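Local coordinates for uncharacterized protein (Bacteroides cellulosilyticus, PDB 5JVK), which probably hydrolyses O-glycosidic bonds in carbohydrates, as a family 39 glycoside hydrolase built round a (beta/alpha)8 barrel, at residues Glu96-Asp99 and Glu100-Pro103; His111-Asp115 and Asn116-Lys120; Phe122-Ile125 and Arg126-Gly129; Ser160-Lys164 and Glu165-Pro169; Leu394-Ser397 and Asp398-Lys402. All coordinates share one frame; numbering follows the deposited sequence.

Interaction 1 of 5, residues Glu96-Asp99 and Glu100-Pro103; sequences EIID and EERP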
loop_
_atom_site.group_PDB
_atom_site.type_symbol
_atom_site.label_atom_id
_atom_site.label_comp_id
_atom_site.label_asym_id
_atom_site.label_seq_id
_atom_site.Cartn_x
_atom_site.Cartn_y
_atom_site.Cartn_z
ATOM N N GLU A 96 -6.153 3.088 16.654
ATOM C CA GLU A 96 -7.358 3.576 15.991
ATOM C C GLU A 96 -7.049 4.926 15.346
ATOM O O GLU A 96 -6.504 5.815 16.005
ATOM C CB GLU A 96 -8.497 3.712 17.002
ATOM C CG GLU A 96 -9.879 3.824 16.382
ATOM C CD GLU A 96 -10.982 3.889 17.427
ATOM O OE1 GLU A 96 -11.016 3.017 18.329
ATOM O OE2 GLU A 96 -11.822 4.812 17.342
ATOM N N ILE A 97 -7.386 5.064 14.063
ATOM C CA ILE A 97 -7.125 6.291 13.302
ATOM C C ILE A 97 -8.453 6.994 13.008
ATOM O O ILE A 97 -9.408 6.362 12.554
ATOM C CB ILE A 97 -6.380 6.006 11.970
ATOM C CG1 ILE A 97 -5.189 5.065 12.199
ATOM C CG2 ILE A 97 -5.884 7.310 11.345
ATOM C CD1 ILE A 97 -4.544 4.562 10.927
ATOM N N ILE A 98 -8.499 8.299 13.272
ATOM C CA ILE A 98 -9.676 9.120 12.975
ATOM C C ILE A 98 -9.796 9.253 11.454
ATOM O O ILE A 98 -8.788 9.413 10.765
ATOM C CB ILE A 98 -9.587 10.510 13.662
ATOM C CG1 ILE A 98 -9.643 10.352 15.193
ATOM C CG2 ILE A 98 -10.708 11.435 13.194
ATOM C CD1 ILE A 98 -9.048 11.514 15.964
ATOM N N ASP A 99 -11.031 9.193 10.952
ATOM C CA ASP A 99 -11.321 9.104 9.508
ATOM C C ASP A 99 -10.628 10.206 8.683
ATOM O O ASP A 99 -9.922 9.911 7.715
ATOM C CB ASP A 99 -12.845 9.130 9.270
ATOM C CG ASP A 99 -13.267 8.361 8.025
ATOM O OD1 ASP A 99 -12.821 8.717 6.915
ATOM O OD2 ASP A 99 -14.069 7.407 8.155
ATOM N N GLU A 100 -10.819 11.460 9.093
ATOM C CA GLU A 100 -10.220 12.624 8.408
ATOM C C GLU A 100 -8.691 12.729 8.531
ATOM O O GLU A 100 -8.065 13.449 7.751
ATOM C CB GLU A 100 -10.867 13.942 8.889
ATOM C CG GLU A 100 -10.529 14.358 10.323
ATOM C CD GLU A 100 -11.322 15.565 10.798
ATOM O OE1 GLU A 100 -11.371 16.579 10.065
ATOM O OE2 GLU A 100 -11.887 15.508 11.913
ATOM N N GLU A 101 -8.107 12.043 9.515
ATOM C CA GLU A 101 -6.656 12.057 9.743
ATOM C C GLU A 101 -5.871 10.936 9.033
ATOM O O GLU A 101 -4.667 10.811 9.242
ATOM C CB GLU A 101 -6.374 12.020 11.251
ATOM C CG GLU A 101 -6.921 13.225 12.003
ATOM C CD GLU A 101 -6.445 13.299 13.445
ATOM O OE1 GLU A 101 -6.131 12.241 14.038
ATOM O OE2 GLU A 101 -6.390 14.421 13.989
ATOM N N ARG A 102 -6.528 10.132 8.196
ATOM C CA ARG A 102 -5.827 9.092 7.437
ATOM C C ARG A 102 -4.965 9.689 6.319
ATOM O O ARG A 102 -5.368 10.674 5.698
ATOM C CB ARG A 102 -6.809 8.113 6.814
ATOM C CG ARG A 102 -7.493 7.200 7.806
ATOM C CD ARG A 102 -8.403 6.237 7.066
ATOM N NE ARG A 102 -9.522 6.943 6.450
ATOM C CZ ARG A 102 -10.331 6.444 5.516
ATOM N NH1 ARG A 102 -10.176 5.204 5.045
ATOM N NH2 ARG A 102 -11.312 7.206 5.041
ATOM N N PRO A 103 -3.782 9.092 6.053
ATOM C CA PRO A 103 -2.956 9.543 4.928
ATOM C C PRO A 103 -3.652 9.449 3.571
ATOM O O PRO A 103 -4.043 8.364 3.143
ATOM C CB PRO A 103 -1.748 8.605 4.981
ATOM C CG PRO A 103 -1.639 8.238 6.413
ATOM C CD PRO A 103 -3.055 8.122 6.896
#
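Arg-102 reaches back to Asp-99 with a salt bridge from NH2 to OD1 of 2.8 Å, closing a short 3-10 turn in the connection between strand 83-94 and the first barrel strand, 106-109. The hydrogen bond within this ion pair is weak and bent, and the carboxylate and guanidinium planes stand 80° apart. A straighter bond runs from NE to the carbonyl O of Asp-99, 3.3 Å long with 172° at the hydrogen; the acceptor lies in the guanidinium plane and the donor on a carbonyl lone pair. The backbone N of Arg-102 adds a weak bond to the same oxygen. The bend at chi3 (-67°) brings the guanidinium round to Asp-99, where the NE and NH2 bonds hold its rotation. NH2 also donates to Gly-166 O, in the turn after helix 153-164. Within the 3-10 turn, Glu-101 N donates to Ile-98 O at 3.0 Å, from above the carbonyl plane. Ile-97 packs against helix 403-415, and its CG2 crosses the arginine chain at CG, 3.9 Å away. Ile-98 and Glu-101 run alongside each other, CD1 of the isoleucine 3.6 Å from OE1 of the glutamate.

Interaction 2 of 5, residues His111-Asp115 and Asn116-Lys120; sequences HPPKD and NDYSK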
loop_
_atom_site.group_PDB
_atom_site.type_symbol
_atom_site.label_atom_id
_atom_site.label_comp_id
_atom_site.label_asym_id
_atom_site.label_seq_id
_atom_site.Cartn_x
_atom_site.Cartn_y
_atom_site.Cartn_z
ATOM N N HIS A 111 -6.764 -7.168 -5.201
ATOM C CA HIS A 111 -7.410 -8.137 -6.086
ATOM C C HIS A 111 -8.753 -8.544 -5.469
ATOM O O HIS A 111 -8.961 -8.338 -4.268
ATOM C CB HIS A 111 -6.522 -9.366 -6.274
ATOM C CG HIS A 111 -5.182 -9.055 -6.860
ATOM N ND1 HIS A 111 -5.023 -8.603 -8.152
ATOM C CD2 HIS A 111 -3.940 -9.121 -6.332
ATOM C CE1 HIS A 111 -3.740 -8.411 -8.395
ATOM N NE2 HIS A 111 -3.060 -8.719 -7.306
ATOM N N PRO A 112 -9.673 -9.115 -6.280
ATOM C CA PRO A 112 -10.952 -9.592 -5.732
ATOM C C PRO A 112 -10.762 -10.601 -4.588
ATOM O O PRO A 112 -9.892 -11.474 -4.698
ATOM C CB PRO A 112 -11.620 -10.266 -6.935
ATOM C CG PRO A 112 -11.043 -9.579 -8.118
ATOM C CD PRO A 112 -9.625 -9.259 -7.748
ATOM N N PRO A 113 -11.535 -10.471 -3.488
ATOM C CA PRO A 113 -11.432 -11.474 -2.421
ATOM C C PRO A 113 -11.878 -12.862 -2.878
ATOM O O PRO A 113 -12.813 -12.977 -3.675
ATOM C CB PRO A 113 -12.371 -10.938 -1.333
ATOM C CG PRO A 113 -12.487 -9.482 -1.603
ATOM C CD PRO A 113 -12.391 -9.338 -3.089
ATOM N N LYS A 114 -11.217 -13.896 -2.365
ATOM C CA LYS A 114 -11.501 -15.286 -2.753
ATOM C C LYS A 114 -12.836 -15.766 -2.177
ATOM O O LYS A 114 -13.560 -16.523 -2.830
ATOM C CB LYS A 114 -10.377 -16.228 -2.299
ATOM C CG LYS A 114 -8.981 -15.885 -2.814
ATOM C CD LYS A 114 -8.863 -16.034 -4.321
ATOM C CE LYS A 114 -7.422 -15.864 -4.778
ATOM N NZ LYS A 114 -7.254 -16.241 -6.210
ATOM N N ASP A 115 -13.151 -15.322 -0.958
ATOM C CA ASP A 115 -14.442 -15.623 -0.315
ATOM C C ASP A 115 -15.600 -14.692 -0.732
ATOM O O ASP A 115 -16.712 -14.829 -0.215
ATOM C CB ASP A 115 -14.295 -15.665 1.225
ATOM C CG ASP A 115 -13.835 -14.337 1.837
ATOM O OD1 ASP A 115 -13.690 -13.321 1.119
ATOM O OD2 ASP A 115 -13.603 -14.322 3.064
ATOM N N ASN A 116 -15.334 -13.753 -1.647
ATOM C CA ASN A 116 -16.348 -12.843 -2.203
ATOM C C ASN A 116 -17.023 -11.963 -1.135
ATOM O O ASN A 116 -18.183 -11.572 -1.280
ATOM C CB ASN A 116 -17.389 -13.645 -3.011
ATOM C CG ASN A 116 -18.144 -12.796 -4.031
ATOM O OD1 ASN A 116 -17.639 -11.788 -4.528
ATOM N ND2 ASN A 116 -19.365 -13.214 -4.350
ATOM N N ASP A 117 -16.276 -11.646 -0.077
ATOM C CA ASP A 117 -16.758 -10.851 1.049
ATOM C C ASP A 117 -16.029 -9.505 1.003
ATOM O O ASP A 117 -14.951 -9.342 1.588
ATOM C CB ASP A 117 -16.497 -11.607 2.359
ATOM C CG ASP A 117 -17.110 -10.931 3.579
ATOM O OD1 ASP A 117 -17.179 -11.597 4.630
ATOM O OD2 ASP A 117 -17.518 -9.753 3.511
ATOM N N TYR A 118 -16.629 -8.552 0.292
ATOM C CA TYR A 118 -16.017 -7.235 0.070
ATOM C C TYR A 118 -16.014 -6.353 1.319
ATOM O O TYR A 118 -15.059 -5.608 1.540
ATOM C CB TYR A 118 -16.685 -6.504 -1.107
ATOM C CG TYR A 118 -16.180 -6.966 -2.460
ATOM C CD1 TYR A 118 -15.321 -6.164 -3.219
ATOM C CD2 TYR A 118 -16.535 -8.214 -2.973
ATOM C CE1 TYR A 118 -14.848 -6.588 -4.455
ATOM C CE2 TYR A 118 -16.065 -8.645 -4.207
ATOM C CZ TYR A 118 -15.223 -7.830 -4.945
ATOM O OH TYR A 118 -14.755 -8.255 -6.166
ATOM N N SER A 119 -17.068 -6.436 2.130
ATOM C CA SER A 119 -17.152 -5.650 3.366
ATOM C C SER A 119 -16.062 -6.026 4.378
ATOM O O SER A 119 -15.509 -5.150 5.040
ATOM C CB SER A 119 -18.539 -5.787 4.002
ATOM O OG SER A 119 -18.847 -7.146 4.248
ATOM N N LYS A 120 -15.754 -7.319 4.481
ATOM C CA LYS A 120 -14.696 -7.807 5.375
ATOM C C LYS A 120 -13.313 -7.344 4.929
ATOM O O LYS A 120 -12.542 -6.829 5.737
ATOM C CB LYS A 120 -14.725 -9.338 5.466
ATOM C CG LYS A 120 -13.731 -9.925 6.464
ATOM C CD LYS A 120 -14.100 -11.338 6.896
ATOM C CE LYS A 120 -13.985 -12.354 5.768
ATOM N NZ LYS A 120 -12.584 -12.552 5.313
#
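Pro-113 lays its CD over one face of the Tyr-118 ring, 3.9 Å from the ring centroid and 18° off the normal, a CH-pi contact displaced toward the CZ side of the ring. The two side chains cross at about a right angle, and Pro-112 extends the patch by bringing CB to 3.8 Å from the Tyr-118 OH. This is the close-packed half of the contact: the tyrosine is buried and also meets Phe-158 of helix 153-164 edge to face.

The other half is polar and more open. Here the chain turns through Asn-116, whose N gives a weak bond to Pro-113 O. Asp-115 has its CG between the backbone N and the carbonyl carbon (chi1 61°), which directs the carboxylate forward, toward the start of the helix. OD1 accepts a weak bond from Asp-117 N, while OD2 offers its syn lone pair to Lys-120 NZ at 3.0 Å, in a salt bridge. The lysine chain bends at both chi3 and chi4 to bring NZ there, and it makes a cation-pi contact with Phe-399 as well. With a methionine in place of Lys-120, Asp-115 OD2 would probably lose its charged mate and the Phe-399 ring its cation.

Asp-117 OD2 accepts from Lys-120 N at 3.2 Å, approached from above the carboxylate plane. Asp-117 is the N-cap of helix 118-127, and this is its capping bond, at the first helix after a strand of the (beta/alpha)8 barrel, entered from the loop that follows strand 106-109.

Interaction 3 of 5, residues Phe122-Ile125 and Arg126-Gly129; sequences FRLI and RMAG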
loop_
_atom_site.group_PDB
_atom_site.type_symbol
_atom_site.label_atom_id
_atom_site.label_comp_id
_atom_site.label_asym_id
_atom_site.label_seq_id
_atom_site.Cartn_x
_atom_site.Cartn_y
_atom_site.Cartn_z
ATOM N N PHE A 122 -12.570 -4.814 2.918
ATOM C CA PHE A 122 -12.473 -3.346 3.007
ATOM C C PHE A 122 -12.466 -2.798 4.430
ATOM O O PHE A 122 -11.959 -1.699 4.656
ATOM C CB PHE A 122 -13.537 -2.653 2.147
ATOM C CG PHE A 122 -13.081 -2.409 0.741
ATOM C CD1 PHE A 122 -13.041 -3.449 -0.180
ATOM C CD2 PHE A 122 -12.631 -1.153 0.354
ATOM C CE1 PHE A 122 -12.589 -3.229 -1.472
ATOM C CE2 PHE A 122 -12.181 -0.927 -0.934
ATOM C CZ PHE A 122 -12.159 -1.965 -1.851
ATOM N N ARG A 123 -13.017 -3.554 5.375
ATOM C CA ARG A 123 -12.864 -3.250 6.800
ATOM C C ARG A 123 -11.402 -3.443 7.226
ATOM O O ARG A 123 -10.867 -2.650 8.003
ATOM C CB ARG A 123 -13.795 -4.136 7.635
ATOM C CG ARG A 123 -13.882 -3.789 9.116
ATOM C CD ARG A 123 -14.959 -4.632 9.792
ATOM N NE ARG A 123 -14.644 -4.937 11.192
ATOM C CZ ARG A 123 -15.230 -5.889 11.927
ATOM N NH1 ARG A 123 -16.193 -6.666 11.423
ATOM N NH2 ARG A 123 -14.849 -6.072 13.191
ATOM N N LEU A 124 -10.767 -4.495 6.706
ATOM C CA LEU A 124 -9.348 -4.759 6.965
ATOM C C LEU A 124 -8.431 -3.740 6.278
ATOM O O LEU A 124 -7.397 -3.372 6.833
ATOM C CB LEU A 124 -8.976 -6.187 6.547
ATOM C CG LEU A 124 -9.632 -7.305 7.368
ATOM C CD1 LEU A 124 -9.660 -8.619 6.605
ATOM C CD2 LEU A 124 -8.924 -7.487 8.699
ATOM N N ILE A 125 -8.809 -3.294 5.078
ATOM C CA ILE A 125 -8.091 -2.218 4.380
ATOM C C ILE A 125 -8.180 -0.903 5.160
ATOM O O ILE A 125 -7.185 -0.181 5.261
ATOM C CB ILE A 125 -8.599 -2.021 2.925
ATOM C CG1 ILE A 125 -8.233 -3.236 2.062
ATOM C CG2 ILE A 125 -8.006 -0.758 2.295
ATOM C CD1 ILE A 125 -9.076 -3.402 0.813
ATOM N N ARG A 126 -9.365 -0.604 5.699
ATOM C CA ARG A 126 -9.593 0.616 6.491
ATOM C C ARG A 126 -8.709 0.687 7.739
ATOM O O ARG A 126 -8.099 1.724 8.009
ATOM C CB ARG A 126 -11.075 0.738 6.893
ATOM C CG ARG A 126 -11.405 1.838 7.902
ATOM C CD ARG A 126 -11.027 3.226 7.409
ATOM N NE ARG A 126 -11.292 4.246 8.427
ATOM C CZ ARG A 126 -10.542 4.477 9.510
ATOM N NH1 ARG A 126 -9.437 3.768 9.758
ATOM N NH2 ARG A 126 -10.897 5.441 10.358
ATOM N N MET A 127 -8.646 -0.410 8.490
ATOM C CA MET A 127 -7.863 -0.456 9.731
ATOM C C MET A 127 -6.341 -0.424 9.505
ATOM O O MET A 127 -5.587 -0.160 10.442
ATOM C CB MET A 127 -8.260 -1.680 10.572
ATOM C CG MET A 127 -9.665 -1.593 11.149
ATOM S SD MET A 127 -10.081 -2.965 12.249
ATOM C CE MET A 127 -10.195 -4.320 11.083
ATOM N N ALA A 128 -5.897 -0.712 8.279
ATOM C CA ALA A 128 -4.492 -0.526 7.884
ATOM C C ALA A 128 -4.133 0.941 7.599
ATOM O O ALA A 128 -2.950 1.268 7.473
ATOM C CB ALA A 128 -4.164 -1.383 6.672
ATOM N N GLY A 129 -5.144 1.804 7.469
ATOM C CA GLY A 129 -4.953 3.251 7.334
ATOM C C GLY A 129 -5.014 3.791 5.914
ATOM O O GLY A 129 -4.819 4.985 5.708
#
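Phe-122 O accepts from Arg-126 N at 3.0 Å, a regular i to i+4 helical bond. The Phe-122 side chain packs on helix 153-164; over the centre of one face of its ring lies Ile-125 CD1, one turn on. Arg-123 O takes the next bond, from Met-127 N at 3.2 Å, and is also grazed by the methionine: CG lies 3.5 Å from it and CE 3.6 Å. The bend at chi3 (-70°) curls Met-127 CE back over this turn, where it also comes 4.2 Å from Leu-124 CD2. Leu-124 O receives a weak bond from Ala-128 N and is also hydrogen-bonded to the hydroxyl of Tyr-405 in helix 403-415. Ile-125 O shares that same amide through a second weak bond. Arg-126 bends at chi2 (59°), its guanidinium leading away from the turn to Ile-97 O, to which NH2 donates. Gly-129 N bonds to Arg-126 O at 3.0 Å, and the positive phi of the glycine (99°) turns the chain out of the helix. This is a Schellman motif, closing the helix of the beta-alpha-beta unit formed by strand 106-109, helix 118-127 and strand 132-138.

Interaction 4 of 5, residues Ser160-Lys164 and Glu165-Pro169; sequences SASEK and EGIKP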
loop_
_atom_site.group_PDB
_atom_site.type_symbol
_atom_site.label_atom_id
_atom_site.label_comp_id
_atom_site.label_asym_id
_atom_site.label_seq_id
_atom_site.Cartn_x
_atom_site.Cartn_y
_atom_site.Cartn_z
ATOM N N SER A 160 -18.616 0.514 -4.330
ATOM C CA SER A 160 -19.533 0.727 -3.198
ATOM C C SER A 160 -18.860 0.411 -1.857
ATOM O O SER A 160 -19.037 1.150 -0.886
ATOM C CB SER A 160 -20.826 -0.084 -3.362
ATOM O OG SER A 160 -20.621 -1.456 -3.085
ATOM N N ALA A 161 -18.086 -0.674 -1.817
ATOM C CA ALA A 161 -17.299 -1.034 -0.631
ATOM C C ALA A 161 -16.237 0.017 -0.286
ATOM O O ALA A 161 -15.952 0.241 0.889
ATOM C CB ALA A 161 -16.649 -2.398 -0.811
ATOM N N SER A 162 -15.656 0.650 -1.306
ATOM C CA SER A 162 -14.713 1.756 -1.102
ATOM C C SER A 162 -15.394 2.984 -0.488
ATOM O O SER A 162 -14.808 3.666 0.353
ATOM C CB SER A 162 -14.043 2.163 -2.423
ATOM O OG SER A 162 -13.384 1.074 -3.043
ATOM N N GLU A 163 -16.621 3.260 -0.922
ATOM C CA GLU A 163 -17.377 4.426 -0.445
ATOM C C GLU A 163 -17.843 4.304 1.009
ATOM O O GLU A 163 -17.900 5.309 1.719
ATOM C CB GLU A 163 -18.565 4.712 -1.373
ATOM C CG GLU A 163 -18.127 5.283 -2.716
ATOM C CD GLU A 163 -19.183 5.199 -3.805
ATOM O OE1 GLU A 163 -19.155 6.065 -4.707
ATOM O OE2 GLU A 163 -20.027 4.274 -3.784
ATOM N N LYS A 164 -18.162 3.087 1.451
ATOM C CA LYS A 164 -18.530 2.852 2.853
ATOM C C LYS A 164 -17.370 3.102 3.815
ATOM O O LYS A 164 -17.591 3.564 4.932
ATOM C CB LYS A 164 -19.086 1.435 3.059
ATOM C CG LYS A 164 -20.442 1.218 2.402
ATOM C CD LYS A 164 -21.193 0.035 2.993
ATOM C CE LYS A 164 -22.599 -0.059 2.416
ATOM N NZ LYS A 164 -23.417 -1.103 3.099
ATOM N N GLU A 165 -16.143 2.805 3.377
ATOM C CA GLU A 165 -14.945 2.994 4.206
ATOM C C GLU A 165 -14.149 4.267 3.865
ATOM O O GLU A 165 -13.032 4.441 4.350
ATOM C CB GLU A 165 -14.049 1.747 4.121
ATOM C CG GLU A 165 -14.711 0.451 4.604
ATOM C CD GLU A 165 -14.878 0.353 6.117
ATOM O OE1 GLU A 165 -14.498 1.294 6.847
ATOM O OE2 GLU A 165 -15.396 -0.685 6.586
ATOM N N GLY A 166 -14.733 5.159 3.059
ATOM C CA GLY A 166 -14.141 6.461 2.746
ATOM C C GLY A 166 -12.852 6.369 1.955
ATOM O O GLY A 166 -11.860 7.014 2.297
ATOM N N ILE A 167 -12.875 5.565 0.895
ATOM C CA ILE A 167 -11.688 5.259 0.103
ATOM C C ILE A 167 -11.943 5.654 -1.354
ATOM O O ILE A 167 -13.001 5.345 -1.900
ATOM C CB ILE A 167 -11.335 3.756 0.225
ATOM C CG1 ILE A 167 -10.824 3.448 1.641
ATOM C CG2 ILE A 167 -10.289 3.339 -0.805
ATOM C CD1 ILE A 167 -10.829 1.978 2.005
ATOM N N LYS A 168 -10.976 6.340 -1.963
ATOM C CA LYS A 168 -11.046 6.718 -3.378
ATOM C C LYS A 168 -10.455 5.605 -4.249
ATOM O O LYS A 168 -9.244 5.374 -4.195
ATOM C CB LYS A 168 -10.271 8.011 -3.634
ATOM C CG LYS A 168 -10.872 9.248 -2.992
ATOM C CD LYS A 168 -10.146 10.497 -3.464
ATOM C CE LYS A 168 -10.514 11.713 -2.628
ATOM N NZ LYS A 168 -9.624 12.870 -2.926
ATOM N N PRO A 169 -11.289 4.919 -5.063
ATOM C CA PRO A 169 -10.728 3.857 -5.899
ATOM C C PRO A 169 -10.055 4.389 -7.167
ATOM O O PRO A 169 -10.572 5.316 -7.795
ATOM C CB PRO A 169 -11.946 2.990 -6.247
ATOM C CG PRO A 169 -13.151 3.811 -5.930
ATOM C CD PRO A 169 -12.720 5.121 -5.345
#
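Ser-162 O accepts a 2.8 Å hydrogen bond from Ile-167 N, the donor tilted 31° from the carbonyl plane, and so ties the last turn of helix 153-164 to the chain leading into strand 168-174. Beside it Gly-166 N gives a weak bond to Glu-163 O. The side chain of Ser-162 fills the angle between helix and strand: its CB touches Ile-167 O at 3.4 Å and Pro-169 CG at 4.0 Å. Its hydroxyl stays on the helix, since OG lies beside the backbone N (chi1 -57°) and bonds to Phe-158 O one turn back; it therefore meets the proline ring only by packing. The reversal itself is made at Glu-165, where the chain leaves helical geometry, and at Gly-166, whose positive phi suits a residue without a side chain. Glu-165 is bent at chi2 (-73°), which lays its carboxylate against Arg-126 CG and Arg-123 CA of helix 118-127, by packing. Glu-163 forms a salt bridge with Arg-214. Phe-122 of helix 118-127 covers Ala-161 and Ser-162, and Ile-133 of strand 132-138 packs on Ser-162, Ile-167 and Pro-169, so the turn is wedged between that helix and the neighbouring barrel strand.

Interaction 5 of 5, residues Leu394-Ser397 and Asp398-Lys402; sequences LLRS and DFSPK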
loop_
_atom_site.group_PDB
_atom_site.type_symbol
_atom_site.label_atom_id
_atom_site.label_comp_id
_atom_site.label_asym_id
_atom_site.label_seq_id
_atom_site.Cartn_x
_atom_site.Cartn_y
_atom_site.Cartn_z
ATOM N N LEU A 394 -0.028 -7.987 2.765
ATOM C CA LEU A 394 -0.091 -7.589 4.175
ATOM C C LEU A 394 -0.831 -8.649 4.997
ATOM O O LEU A 394 -0.531 -8.849 6.174
ATOM C CB LEU A 394 -0.787 -6.233 4.326
ATOM C CG LEU A 394 -0.284 -5.084 3.449
ATOM C CD1 LEU A 394 -1.087 -3.822 3.719
ATOM C CD2 LEU A 394 1.199 -4.820 3.652
ATOM N N LEU A 395 -1.809 -9.301 4.371
ATOM C CA LEU A 395 -2.496 -10.456 4.945
ATOM C C LEU A 395 -2.107 -11.715 4.184
ATOM O O LEU A 395 -1.756 -11.651 3.004
ATOM C CB LEU A 395 -4.013 -10.281 4.854
ATOM C CG LEU A 395 -4.620 -9.004 5.430
ATOM C CD1 LEU A 395 -6.119 -8.994 5.175
ATOM C CD2 LEU A 395 -4.324 -8.877 6.915
ATOM N N ARG A 396 -2.190 -12.855 4.865
ATOM C CA ARG A 396 -2.026 -14.161 4.229
ATOM C C ARG A 396 -3.331 -14.555 3.547
ATOM O O ARG A 396 -4.348 -13.870 3.696
ATOM C CB ARG A 396 -1.637 -15.213 5.264
ATOM C CG ARG A 396 -0.358 -14.883 6.013
ATOM C CD ARG A 396 0.233 -16.109 6.686
ATOM N NE ARG A 396 1.596 -15.848 7.140
ATOM C CZ ARG A 396 1.930 -15.227 8.276
ATOM N NH1 ARG A 396 1.001 -14.775 9.128
ATOM N NH2 ARG A 396 3.222 -15.054 8.562
ATOM N N SER A 397 -3.304 -15.659 2.804
ATOM C CA SER A 397 -4.498 -16.160 2.098
ATOM C C SER A 397 -5.684 -16.447 3.034
ATOM O O SER A 397 -6.837 -16.268 2.640
ATOM C CB SER A 397 -4.160 -17.416 1.290
ATOM O OG SER A 397 -3.832 -18.491 2.149
ATOM N N ASP A 398 -5.395 -16.864 4.269
ATOM C CA ASP A 398 -6.430 -17.099 5.294
ATOM C C ASP A 398 -6.825 -15.840 6.099
ATOM O O ASP A 398 -7.408 -15.957 7.182
ATOM C CB ASP A 398 -6.007 -18.244 6.241
ATOM C CG ASP A 398 -4.741 -17.934 7.040
ATOM O OD1 ASP A 398 -4.220 -18.859 7.696
ATOM O OD2 ASP A 398 -4.253 -16.786 7.011
ATOM N N PHE A 399 -6.494 -14.655 5.574
ATOM C CA PHE A 399 -6.763 -13.352 6.208
ATOM C C PHE A 399 -6.020 -13.110 7.538
ATOM O O PHE A 399 -6.363 -12.196 8.288
ATOM C CB PHE A 399 -8.278 -13.104 6.329
ATOM C CG PHE A 399 -8.987 -13.050 5.001
ATOM C CD1 PHE A 399 -9.186 -11.834 4.352
ATOM C CD2 PHE A 399 -9.444 -14.216 4.389
ATOM C CE1 PHE A 399 -9.834 -11.782 3.121
ATOM C CE2 PHE A 399 -10.091 -14.170 3.157
ATOM C CZ PHE A 399 -10.285 -12.950 2.523
ATOM N N SER A 400 -4.971 -13.893 7.797
ATOM C CA SER A 400 -4.122 -13.703 8.968
ATOM C C SER A 400 -3.149 -12.564 8.659
ATOM O O SER A 400 -2.512 -12.584 7.605
ATOM C CB SER A 400 -3.344 -14.985 9.271
ATOM O OG SER A 400 -2.553 -14.848 10.432
ATOM N N PRO A 401 -3.031 -11.567 9.560
ATOM C CA PRO A 401 -2.132 -10.441 9.289
ATOM C C PRO A 401 -0.657 -10.812 9.428
ATOM O O PRO A 401 -0.285 -11.542 10.351
ATOM C CB PRO A 401 -2.531 -9.409 10.349
ATOM C CG PRO A 401 -3.024 -10.228 11.488
ATOM C CD PRO A 401 -3.695 -11.426 10.871
ATOM N N LYS A 402 0.155 -10.326 8.491
ATOM C CA LYS A 402 1.611 -10.409 8.579
ATOM C C LYS A 402 2.101 -9.147 9.302
ATOM O O LYS A 402 1.322 -8.201 9.465
ATOM C CB LYS A 402 2.216 -10.515 7.178
ATOM C CG LYS A 402 1.819 -11.785 6.429
ATOM C CD LYS A 402 2.013 -11.649 4.928
ATOM C CE LYS A 402 3.474 -11.452 4.564
ATOM N NZ LYS A 402 3.691 -11.433 3.093
#
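A hairpin-like loop with a type I beta turn at its tip, Arg-396 to Phe-399, lies in the connection between the last barrel strand, 373-375, and helix 403-415. Arg-396 O receives Phe-399 N at 3.0 Å across the turn, and Asp-398 adds an Asx turn, its OD2 accepting from Ser-400 N. Behind the tip the two arms are bridged once, Leu-395 facing Pro-401: Arg-396 N donates to Ser-400 O at 2.8 Å with 172° at the hydrogen, and Lys-402 N to Leu-394 O, also at 2.8 Å.

The side chains divide between two regions. Leu-395 CD2 lies 3.9 Å from Pro-401 CB, and its other branch, CD1, comes 4.3 Å from Phe-399 CD1, on the side where Leu-124 of helix 118-127 closes in. Arg-396 runs extended from CG to NE over the 398-402 arm, with Lys-402 CG over the centre of one guanidinium face. NH1 bonds to Asn-90 OD1, while NH2 forms only a long, weak ion pair with Asp-350. With an alanine for Arg-396, Asn-90 OD1 would probably be left without this donor, and the Lys-402 chain without the flat group it packs against. The lysine bends at chi3 (64°), and its NZ bonds to Ser-345 OG and Gly-393 O. Nearer the backbone, Arg-396 CG sits 3.8 Å from Lys-402 CG.

In the fold
Helix 118-127 is the common element of the group: interaction 2 caps its start and interaction 3 closes its end, their centres about 13 Å apart. Interaction 4 packs along this helix, with Phe-122 CE2 3.1 Å from Ser-162 OG. Interaction 1 touches the last turn of helix 118-127 (Ile-97 O to Arg-126 NH2) and the turn after helix 153-164 (Arg-102 NH2 to Gly-166 O), each at 2.8 Å. Interaction 5 meets interaction 2 through Phe-399, whose CE1 lies 3.6 Å from Lys-120 NZ, and interaction 3 through Leu-124. Interactions 1 and 5 do not touch, their centres about 22 Å apart. A glycerol, probably from crystallisation, lies about 6 Å from the Arg-396 side chain.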